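PDB 3HB7: isochorismatase hydrolase from Alkaliphilus metalliredigens, which probably acts as a hydrolase of the isochorismatase family, although its natural substrate is not established. Local coordinates for residues A6-L16 against D51-E60; W129-T139 against M162-F173. One frame throughout, in Å; residues are numbered along the deposited sequence.

Contact 1 (A6-L16 against D51-E60); sequences AKHAILVIDML and DDIHLVHIQE
The His54 imidazole is met obliquely by the Lys7 side chain, whose CE lies 3.7 Å from His54 NE2, while Asp51 O sits in the ring plane at its edge; ND1 is held by Tyr114. Val12 CB approaches the His57 ring obliquely, 4.4 Å from His57 ND1, a buried nitrogen with no partner in the model, while NE2 bonds Glu95. The rings project from opposite faces of strand 53-60, which pairs with strand 8-13 in the middle of the parallel sheet of the isochorismatase-like alpha/beta fold, the two joined by a beta-alpha-beta crossover through helix 35-47. His54 bonds both flanks of Ala9, its N to His8 O and its O from Ile10 N, and Val56 does the same about Leu11, which is the parallel pattern. Val56 CG1 lies anti to the backbone N (chi1 -172°), leaving CG2 beside that N, 3.8 Å from Leu11 CD2. On the opposite face, with His8 and Val12, Ile10 CD1 meets Ile53 CG2 at 3.7 Å, and Phe42 of helix 35-47 covers Val12 and Leu55. Beyond the strand, Asp14 has positive phi (62°), and its OD1 receives Glu60 N at 2.9 Å on the syn side, 24° out of the carboxylate plane.

Contact 2 (W129-T139 against M162-F173); sequences WTNVCVRSTAT and MHEYGLNDLSIF
Thr130, Arg135 and Asn131 have the most surface buried here on their segment, and each meets a different part of the 162-173 segment. Thr130 points its methyl at the helix backbone: CG2 lies 4.1 Å from Gly166 C and also touches the Leu167 side chain. On its other branch, OG1 has a weak hydrogen bond to Ala156 O in the same chain. Asn131 lies against Met162 and Gly166, one turn apart on the helix. With CG placed between its own backbone N and carbonyl carbon (chi1 58°), the carboxamide crosses Met162 obliquely, Asn131 OD1 3.7 Å from Met162 SE, while Asn131 CB rests 4.1 Å from Gly166 CA. Gly166, with no side chain, lets the segments come this close. Met162 SE in turn makes an oblique Met-aromatic contact with Trp129, 3.9 Å from Trp129 CZ3. Cutting Asn131 back to an alanine here is likely to bare one side of Met162 and take from Ser157 its weak bond with ND2, leaving the selenomethionine freer to shift against the indole. Arg135 bends at chi2 and chi3 to bring NH2 to Asp169 OD2, a salt bridge whose modelled length is too short to trust in detail; the guanidinium and carboxylate planes stand nearly perpendicular. Phe173 CE2 lies over one guanidinium face, and Thr139 OG1 is at its edge. Elsewhere in the interface, Ala138 CB touches Leu170 CD2 at 3.7 Å and Phe173 CE1 at 4.0 Å. The short helical axes run nearly parallel, 7° apart and 10.6 Å at closest approach, and Ala138 and Leu170 both rest on strand 147-151. This is the side-by-side pairing of successive helices on one face of the parallel sheet in an alpha/beta fold of alternating strands and helices.

How the contacts relate
Contact 1 forms the middle of the sheet, and contact 2 joins two helices packed on the sheet, their centres about 17 Å apart. They meet through strand 8-13 and the first turns of helix 133-143: Leu11 CD1 lies 4.0 Å from Thr137 CG2, and Ile13 CD1 is 4.0 Å from Thr137 OG1. Where the strand ends and the helix begins, Asp14 OD2 comes 4.1 Å from Cys133 SG and also forms a salt bridge with Lys100. This Asp, Lys and Cys grouping is consistent with the catalytic triad of cysteine hydrolases in this family. A bound sodium ion lies elsewhere, about 4 Å from the Thr139 side chain but about 12 Å from that of Ile13.

Contact 1 (A6-L16 against D51-E60)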
loop_
_atom_site.group_PDB
_atom_site.type_symbol
_atom_site.label_atom_id
_atom_site.label_comp_id
_atom_site.label_asym_id
_atom_site.label_seq_id
_atom_site.Cartn_x
_atom_site.Cartn_y
_atom_site.Cartn_z
ATOM N N ALA E 6 17.049 52.648 -19.694
ATOM C CA ALA E 6 16.685 51.263 -19.466
ATOM C C ALA E 6 17.104 50.389 -20.624
ATOM O O ALA E 6 16.658 50.578 -21.720
ATOM C CB ALA E 6 15.219 51.150 -19.229
ATOM N N LYS E 7 17.992 49.446 -20.361
ATOM C CA LYS E 7 18.488 48.546 -21.372
ATOM C C LYS E 7 18.360 47.123 -20.906
ATOM O O LYS E 7 18.641 46.821 -19.791
ATOM C CB LYS E 7 19.932 48.862 -21.674
ATOM C CG LYS E 7 20.194 49.239 -23.080
ATOM C CD LYS E 7 21.655 49.277 -23.332
ATOM C CE LYS E 7 21.953 49.592 -24.763
ATOM N NZ LYS E 7 23.343 50.067 -24.934
ATOM N N HIS E 8 17.955 46.252 -21.799
ATOM C CA HIS E 8 17.605 44.897 -21.476
ATOM C C HIS E 8 18.370 43.906 -22.304
ATOM O O HIS E 8 18.625 44.124 -23.463
ATOM C CB HIS E 8 16.149 44.647 -21.787
ATOM C CG HIS E 8 15.207 45.216 -20.792
ATOM N ND1 HIS E 8 13.913 44.783 -20.680
ATOM C CD2 HIS E 8 15.360 46.196 -19.881
ATOM C CE1 HIS E 8 13.308 45.469 -19.736
ATOM N NE2 HIS E 8 14.166 46.330 -19.235
ATOM N N ALA E 9 18.692 42.784 -21.685
ATOM C CA ALA E 9 19.225 41.644 -22.383
ATOM C C ALA E 9 18.289 40.481 -22.215
ATOM O O ALA E 9 17.820 40.195 -21.142
ATOM C CB ALA E 9 20.561 41.302 -21.874
ATOM N N ILE E 10 18.022 39.805 -23.300
ATOM C CA ILE E 10 17.155 38.677 -23.260
ATOM C C ILE E 10 18.004 37.483 -23.486
ATOM O O ILE E 10 18.646 37.381 -24.488
ATOM C CB ILE E 10 16.125 38.781 -24.364
ATOM C CG1 ILE E 10 15.281 40.014 -24.130
ATOM C CG2 ILE E 10 15.256 37.562 -24.417
ATOM C CD1 ILE E 10 14.206 40.179 -25.089
ATOM N N LEU E 11 17.998 36.570 -22.535
ATOM C CA LEU E 11 18.850 35.412 -22.608
ATOM C C LEU E 11 18.075 34.231 -23.108
ATOM O O LEU E 11 17.098 33.855 -22.552
ATOM C CB LEU E 11 19.454 35.113 -21.248
ATOM C CG LEU E 11 20.029 36.339 -20.577
ATOM C CD1 LEU E 11 20.512 36.065 -19.202
ATOM C CD2 LEU E 11 21.108 36.894 -21.381
ATOM N N VAL E 12 18.534 33.646 -24.183
ATOM C CA VAL E 12 17.841 32.544 -24.747
ATOM C C VAL E 12 18.642 31.328 -24.436
ATOM O O VAL E 12 19.736 31.172 -24.896
ATOM C CB VAL E 12 17.691 32.739 -26.237
ATOM C CG1 VAL E 12 16.896 31.656 -26.827
ATOM C CG2 VAL E 12 17.051 34.026 -26.499
ATOM N N ILE E 13 18.070 30.474 -23.614
ATOM C CA ILE E 13 18.832 29.438 -22.983
ATOM C C ILE E 13 18.570 28.064 -23.496
ATOM O O ILE E 13 17.541 27.508 -23.310
ATOM C CB ILE E 13 18.598 29.452 -21.481
ATOM C CG1 ILE E 13 19.195 30.700 -20.871
ATOM C CG2 ILE E 13 19.208 28.277 -20.861
ATOM C CD1 ILE E 13 18.474 31.169 -19.720
ATOM N N ASP E 14 19.573 27.537 -24.144
ATOM C CA ASP E 14 19.631 26.165 -24.561
ATOM C C ASP E 14 18.589 25.657 -25.535
ATOM O O ASP E 14 18.269 24.502 -25.533
ATOM C CB ASP E 14 19.694 25.266 -23.348
ATOM C CG ASP E 14 21.052 25.244 -22.720
ATOM O OD1 ASP E 14 22.007 25.725 -23.315
ATOM O OD2 ASP E 14 21.167 24.720 -21.622
HETATM N N MSE E 15 18.118 26.498 -26.424
HETATM C CA MSE E 15 17.205 26.031 -27.420
HETATM C C MSE E 15 18.058 25.445 -28.496
HETATM O O MSE E 15 18.353 26.077 -29.464
HETATM C CB MSE E 15 16.390 27.183 -27.950
HETATM C CG MSE E 15 15.530 27.874 -26.896
HETATM SE SE MSE E 15 14.194 26.844 -26.059
HETATM C CE MSE E 15 13.070 26.611 -27.551
ATOM N N LEU E 16 18.437 24.200 -28.290
ATOM C CA LEU E 16 19.452 23.520 -29.049
ATOM C C LEU E 16 18.948 22.248 -29.690
ATOM O O LEU E 16 17.926 21.745 -29.338
ATOM C CB LEU E 16 20.627 23.180 -28.161
ATOM C CG LEU E 16 21.148 24.202 -27.181
ATOM C CD1 LEU E 16 22.292 23.615 -26.403
ATOM C CD2 LEU E 16 21.590 25.393 -27.906
ATOM N N ASP E 51 18.748 50.324 -29.903
ATOM C CA ASP E 51 19.523 49.290 -29.271
ATOM C C ASP E 51 19.149 48.994 -27.826
ATOM O O ASP E 51 19.973 48.561 -27.059
ATOM C CB ASP E 51 20.987 49.620 -29.367
ATOM C CG ASP E 51 21.817 48.407 -29.454
ATOM O OD1 ASP E 51 21.234 47.343 -29.710
ATOM O OD2 ASP E 51 23.038 48.509 -29.266
ATOM N N ASP E 52 17.918 49.276 -27.461
ATOM C CA ASP E 52 17.469 49.110 -26.101
ATOM C C ASP E 52 17.474 47.662 -25.631
ATOM O O ASP E 52 17.727 47.395 -24.486
ATOM C CB ASP E 52 16.096 49.744 -25.921
ATOM C CG ASP E 52 16.166 51.228 -25.794
ATOM O OD1 ASP E 52 17.224 51.793 -26.082
ATOM O OD2 ASP E 52 15.168 51.833 -25.406
ATOM N N ILE E 53 17.172 46.746 -26.537
ATOM C CA ILE E 53 17.077 45.350 -26.203
ATOM C C ILE E 53 17.954 44.412 -27.006
ATOM O O ILE E 53 17.839 44.329 -28.198
ATOM C CB ILE E 53 15.657 44.910 -26.308
ATOM C CG1 ILE E 53 14.856 45.693 -25.283
ATOM C CG2 ILE E 53 15.565 43.452 -26.063
ATOM C CD1 ILE E 53 13.426 45.845 -25.577
ATOM N N HIS E 54 18.818 43.685 -26.310
ATOM C CA HIS E 54 19.759 42.784 -26.931
ATOM C C HIS E 54 19.327 41.352 -26.815
ATOM O O HIS E 54 18.698 40.981 -25.871
ATOM C CB HIS E 54 21.104 42.873 -26.258
ATOM C CG HIS E 54 21.764 44.203 -26.365
ATOM N ND1 HIS E 54 23.129 44.347 -26.406
ATOM C CD2 HIS E 54 21.257 45.450 -26.405
ATOM C CE1 HIS E 54 23.435 45.622 -26.482
ATOM N NE2 HIS E 54 22.317 46.314 -26.484
ATOM N N LEU E 55 19.730 40.545 -27.773
ATOM C CA LEU E 55 19.515 39.129 -27.726
ATOM C C LEU E 55 20.841 38.467 -27.439
ATOM O O LEU E 55 21.816 38.767 -28.082
ATOM C CB LEU E 55 19.030 38.639 -29.067
ATOM C CG LEU E 55 17.555 38.677 -29.379
ATOM C CD1 LEU E 55 17.253 37.713 -30.482
ATOM C CD2 LEU E 55 16.771 38.366 -28.168
ATOM N N VAL E 56 20.863 37.585 -26.450
ATOM C CA VAL E 56 22.026 36.805 -26.092
ATOM C C VAL E 56 21.658 35.346 -26.157
ATOM O O VAL E 56 20.706 34.934 -25.571
ATOM C CB VAL E 56 22.466 37.143 -24.694
ATOM C CG1 VAL E 56 23.755 36.509 -24.370
ATOM C CG2 VAL E 56 22.550 38.586 -24.523
ATOM N N HIS E 57 22.418 34.556 -26.877
ATOM C CA HIS E 57 22.099 33.152 -27.011
ATOM C C HIS E 57 23.079 32.293 -26.244
ATOM O O HIS E 57 24.270 32.397 -26.410
ATOM C CB HIS E 57 22.103 32.720 -28.467
ATOM C CG HIS E 57 21.378 33.650 -29.382
ATOM N ND1 HIS E 57 20.115 33.391 -29.854
ATOM C CD2 HIS E 57 21.747 34.826 -29.929
ATOM C CE1 HIS E 57 19.728 34.380 -30.625
ATOM N NE2 HIS E 57 20.699 35.264 -30.686
ATOM N N ILE E 58 22.550 31.446 -25.390
ATOM C CA ILE E 58 23.368 30.662 -24.520
ATOM C C ILE E 58 23.239 29.200 -24.808
ATOM O O ILE E 58 22.171 28.653 -24.790
ATOM C CB ILE E 58 23.026 30.976 -23.095
ATOM C CG1 ILE E 58 23.256 32.450 -22.879
ATOM C CG2 ILE E 58 23.903 30.212 -22.172
ATOM C CD1 ILE E 58 22.647 32.966 -21.715
ATOM N N GLN E 59 24.356 28.571 -25.083
ATOM C CA GLN E 59 24.375 27.182 -25.424
ATOM C C GLN E 59 25.299 26.384 -24.544
ATOM O O GLN E 59 26.417 26.747 -24.330
ATOM C CB GLN E 59 24.783 27.005 -26.878
ATOM C CG GLN E 59 26.224 27.181 -27.117
ATOM C CD GLN E 59 26.613 27.161 -28.552
ATOM O OE1 GLN E 59 26.135 26.354 -29.297
ATOM N NE2 GLN E 59 27.448 28.067 -28.949
ATOM N N GLU E 60 24.802 25.264 -24.068
ATOM C CA GLU E 60 25.592 24.313 -23.334
ATOM C C GLU E 60 26.559 23.694 -24.292
ATOM O O GLU E 60 26.181 23.299 -25.358
ATOM C CB GLU E 60 24.686 23.245 -22.763
ATOM C CG GLU E 60 25.380 22.117 -22.096
ATOM C CD GLU E 60 24.426 21.191 -21.388
ATOM O OE1 GLU E 60 24.334 20.036 -21.768
ATOM O OE2 GLU E 60 23.753 21.622 -20.461
#

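Contact 2 (W129-T139 against M162-F173)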
loop_
_atom_site.group_PDB
_atom_site.type_symbol
_atom_site.label_atom_id
_atom_site.label_comp_id
_atom_site.label_asym_id
_atom_site.label_seq_id
_atom_site.Cartn_x
_atom_site.Cartn_y
_atom_site.Cartn_z
ATOM N N TRP E 129 15.605 24.406 -19.185
ATOM C CA TRP E 129 14.368 24.130 -18.500
ATOM C C TRP E 129 14.113 25.182 -17.485
ATOM O O TRP E 129 15.015 25.692 -16.893
ATOM C CB TRP E 129 14.424 22.836 -17.717
ATOM C CG TRP E 129 14.836 21.633 -18.403
ATOM C CD1 TRP E 129 15.342 21.533 -19.626
ATOM C CD2 TRP E 129 14.781 20.321 -17.880
ATOM N NE1 TRP E 129 15.612 20.250 -19.917
ATOM C CE2 TRP E 129 15.276 19.481 -18.848
ATOM C CE3 TRP E 129 14.372 19.780 -16.672
ATOM C CZ2 TRP E 129 15.378 18.139 -18.659
ATOM C CZ3 TRP E 129 14.476 18.467 -16.490
ATOM C CH2 TRP E 129 14.969 17.653 -17.470
ATOM N N THR E 130 12.854 25.412 -17.210
ATOM C CA THR E 130 12.440 26.475 -16.357
ATOM C C THR E 130 13.028 26.312 -14.991
ATOM O O THR E 130 13.462 27.267 -14.397
ATOM C CB THR E 130 10.924 26.448 -16.201
ATOM O OG1 THR E 130 10.326 26.453 -17.478
ATOM C CG2 THR E 130 10.447 27.626 -15.452
ATOM N N ASN E 131 13.017 25.092 -14.486
ATOM C CA ASN E 131 13.447 24.827 -13.139
ATOM C C ASN E 131 14.901 24.476 -13.013
ATOM O O ASN E 131 15.379 24.288 -11.944
ATOM C CB ASN E 131 12.559 23.773 -12.485
ATOM C CG ASN E 131 12.536 22.499 -13.233
ATOM O OD1 ASN E 131 12.713 21.456 -12.669
ATOM N ND2 ASN E 131 12.357 22.577 -14.514
ATOM N N VAL E 132 15.596 24.379 -14.120
ATOM C CA VAL E 132 16.988 24.049 -14.074
ATOM C C VAL E 132 17.882 25.168 -14.521
ATOM O O VAL E 132 18.156 26.054 -13.782
ATOM C CB VAL E 132 17.270 22.823 -14.879
ATOM C CG1 VAL E 132 18.685 22.409 -14.714
ATOM C CG2 VAL E 132 16.360 21.737 -14.448
ATOM N N CYS E 133 18.341 25.107 -15.747
ATOM C CA CYS E 133 19.273 26.092 -16.268
ATOM C C CYS E 133 18.693 27.493 -16.314
ATOM O O CYS E 133 19.363 28.433 -16.038
ATOM C CB CYS E 133 19.872 25.671 -17.604
ATOM S SG CYS E 133 20.936 24.281 -17.549
ATOM N N VAL E 134 17.425 27.619 -16.628
ATOM C CA VAL E 134 16.789 28.898 -16.568
ATOM C C VAL E 134 16.767 29.470 -15.170
ATOM O O VAL E 134 17.098 30.598 -14.963
ATOM C CB VAL E 134 15.370 28.812 -17.089
ATOM C CG1 VAL E 134 14.647 30.041 -16.819
ATOM C CG2 VAL E 134 15.366 28.546 -18.507
ATOM N N ARG E 135 16.387 28.673 -14.202
ATOM C CA ARG E 135 16.359 29.135 -12.846
ATOM C C ARG E 135 17.730 29.514 -12.344
ATOM O O ARG E 135 17.869 30.457 -11.621
ATOM C CB ARG E 135 15.691 28.124 -11.928
ATOM C CG ARG E 135 16.463 27.784 -10.700
ATOM C CD ARG E 135 16.243 28.742 -9.597
ATOM N NE ARG E 135 15.250 28.236 -8.689
ATOM C CZ ARG E 135 15.229 28.451 -7.390
ATOM N NH1 ARG E 135 16.142 29.182 -6.793
ATOM N NH2 ARG E 135 14.261 27.932 -6.688
ATOM N N SER E 136 18.730 28.754 -12.730
ATOM C CA SER E 136 20.090 29.012 -12.326
ATOM C C SER E 136 20.622 30.330 -12.825
ATOM O O SER E 136 21.281 31.035 -12.124
ATOM C CB SER E 136 20.994 27.927 -12.858
ATOM O OG SER E 136 20.900 26.798 -12.074
ATOM N N THR E 137 20.349 30.620 -14.076
ATOM C CA THR E 137 20.735 31.859 -14.688
ATOM C C THR E 137 20.063 33.046 -14.036
ATOM O O THR E 137 20.674 34.045 -13.840
ATOM C CB THR E 137 20.512 31.817 -16.168
ATOM O OG1 THR E 137 21.034 30.605 -16.665
ATOM C CG2 THR E 137 21.220 32.895 -16.815
ATOM N N ALA E 138 18.807 32.890 -13.668
ATOM C CA ALA E 138 18.089 33.896 -12.928
ATOM C C ALA E 138 18.666 34.180 -11.568
ATOM O O ALA E 138 18.732 35.300 -11.176
ATOM C CB ALA E 138 16.666 33.512 -12.784
ATOM N N THR E 139 19.058 33.161 -10.841
ATOM C CA THR E 139 19.669 33.347 -9.558
ATOM C C THR E 139 20.987 34.077 -9.666
ATOM O O THR E 139 21.303 34.890 -8.863
ATOM C CB THR E 139 19.912 32.011 -8.890
ATOM O OG1 THR E 139 18.684 31.332 -8.736
ATOM C CG2 THR E 139 20.521 32.177 -7.564
HETATM N N MSE E 162 6.901 20.662 -13.618
HETATM C CA MSE E 162 8.207 21.222 -13.319
HETATM C C MSE E 162 8.233 22.673 -13.711
HETATM O O MSE E 162 8.726 23.495 -12.979
HETATM C CB MSE E 162 9.305 20.487 -14.059
HETATM C CG MSE E 162 9.790 19.260 -13.401
HETATM SE SE MSE E 162 11.213 18.482 -14.317
HETATM C CE MSE E 162 11.633 17.054 -13.209
ATOM N N HIS E 163 7.679 22.987 -14.863
ATOM C CA HIS E 163 7.629 24.358 -15.282
ATOM C C HIS E 163 6.817 25.183 -14.329
ATOM O O HIS E 163 7.188 26.282 -14.015
ATOM C CB HIS E 163 7.054 24.482 -16.675
ATOM C CG HIS E 163 6.836 25.894 -17.102
ATOM N ND1 HIS E 163 5.604 26.382 -17.458
ATOM C CD2 HIS E 163 7.694 26.926 -17.223
ATOM C CE1 HIS E 163 5.713 27.656 -17.770
ATOM N NE2 HIS E 163 6.970 28.009 -17.635
ATOM N N GLU E 164 5.694 24.647 -13.894
ATOM C CA GLU E 164 4.810 25.354 -13.006
ATOM C C GLU E 164 5.435 25.647 -11.662
ATOM O O GLU E 164 5.283 26.731 -11.138
ATOM C CB GLU E 164 3.511 24.562 -12.828
ATOM C CG GLU E 164 2.419 25.295 -12.063
ATOM C CD GLU E 164 1.330 24.399 -11.451
ATOM O OE1 GLU E 164 0.431 24.946 -10.812
ATOM O OE2 GLU E 164 1.354 23.170 -11.593
ATOM N N TYR E 165 6.089 24.670 -11.062
ATOM C CA TYR E 165 6.770 24.945 -9.818
ATOM C C TYR E 165 8.014 25.787 -9.974
ATOM O O TYR E 165 8.405 26.478 -9.078
ATOM C CB TYR E 165 6.881 23.752 -8.857
ATOM C CG TYR E 165 7.782 22.622 -9.220
ATOM C CD1 TYR E 165 9.128 22.794 -9.348
ATOM C CD2 TYR E 165 7.289 21.368 -9.375
ATOM C CE1 TYR E 165 9.939 21.758 -9.660
ATOM C CE2 TYR E 165 8.093 20.334 -9.675
ATOM C CZ TYR E 165 9.417 20.536 -9.815
ATOM O OH TYR E 165 10.210 19.499 -10.123
ATOM N N GLY E 166 8.621 25.712 -11.143
ATOM C CA GLY E 166 9.737 26.563 -11.476
ATOM C C GLY E 166 9.378 28.028 -11.514
ATOM O O GLY E 166 10.104 28.853 -11.019
ATOM N N LEU E 167 8.227 28.328 -12.094
ATOM C CA LEU E 167 7.708 29.672 -12.112
ATOM C C LEU E 167 7.430 30.165 -10.723
ATOM O O LEU E 167 7.693 31.298 -10.404
ATOM C CB LEU E 167 6.476 29.749 -12.977
ATOM C CG LEU E 167 6.856 29.576 -14.432
ATOM C CD1 LEU E 167 5.702 29.521 -15.326
ATOM C CD2 LEU E 167 7.730 30.678 -14.834
ATOM N N ASN E 168 6.919 29.294 -9.886
ATOM C CA ASN E 168 6.611 29.674 -8.545
ATOM C C ASN E 168 7.837 30.077 -7.778
ATOM O O ASN E 168 7.841 31.054 -7.071
ATOM C CB ASN E 168 5.881 28.528 -7.857
ATOM C CG ASN E 168 5.330 28.904 -6.515
ATOM O OD1 ASN E 168 5.752 28.374 -5.526
ATOM N ND2 ASN E 168 4.377 29.801 -6.477
ATOM N N ASP E 169 8.899 29.318 -7.928
ATOM C CA ASP E 169 10.150 29.698 -7.333
ATOM C C ASP E 169 10.614 30.984 -7.947
ATOM O O ASP E 169 11.068 31.851 -7.274
ATOM C CB ASP E 169 11.186 28.631 -7.559
ATOM C CG ASP E 169 11.266 27.664 -6.444
ATOM O OD1 ASP E 169 10.506 27.759 -5.495
ATOM O OD2 ASP E 169 12.105 26.790 -6.522
ATOM N N LEU E 170 10.473 31.102 -9.247
ATOM C CA LEU E 170 10.986 32.250 -9.946
ATOM C C LEU E 170 10.311 33.529 -9.512
ATOM O O LEU E 170 10.893 34.575 -9.525
ATOM C CB LEU E 170 10.965 32.047 -11.445
ATOM C CG LEU E 170 12.207 31.344 -11.940
ATOM C CD1 LEU E 170 12.101 30.945 -13.321
ATOM C CD2 LEU E 170 13.373 32.187 -11.759
ATOM N N SER E 171 9.072 33.406 -9.093
ATOM C CA SER E 171 8.280 34.528 -8.691
ATOM C C SER E 171 8.697 35.105 -7.366
ATOM O O SER E 171 8.250 36.136 -6.975
ATOM C CB SER E 171 6.826 34.140 -8.672
ATOM O OG SER E 171 6.468 33.668 -7.414
ATOM N N ILE E 172 9.523 34.397 -6.646
ATOM C CA ILE E 172 10.061 34.906 -5.422
ATOM C C ILE E 172 11.005 36.086 -5.612
ATOM O O ILE E 172 11.078 36.962 -4.796
ATOM C CB ILE E 172 10.723 33.798 -4.628
ATOM C CG1 ILE E 172 9.732 32.679 -4.385
ATOM C CG2 ILE E 172 11.245 34.310 -3.335
ATOM C CD1 ILE E 172 10.303 31.550 -3.663
ATOM N N PHE E 173 11.806 36.048 -6.650
ATOM C CA PHE E 173 12.778 37.089 -6.851
ATOM C C PHE E 173 12.751 37.736 -8.218
ATOM O O PHE E 173 13.553 38.565 -8.482
ATOM C CB PHE E 173 14.171 36.578 -6.514
ATOM C CG PHE E 173 14.551 35.359 -7.257
ATOM C CD1 PHE E 173 15.312 35.430 -8.381
ATOM C CD2 PHE E 173 14.126 34.139 -6.847
ATOM C CE1 PHE E 173 15.632 34.310 -9.055
ATOM C CE2 PHE E 173 14.458 33.032 -7.525
ATOM C CZ PHE E 173 15.202 33.117 -8.623
#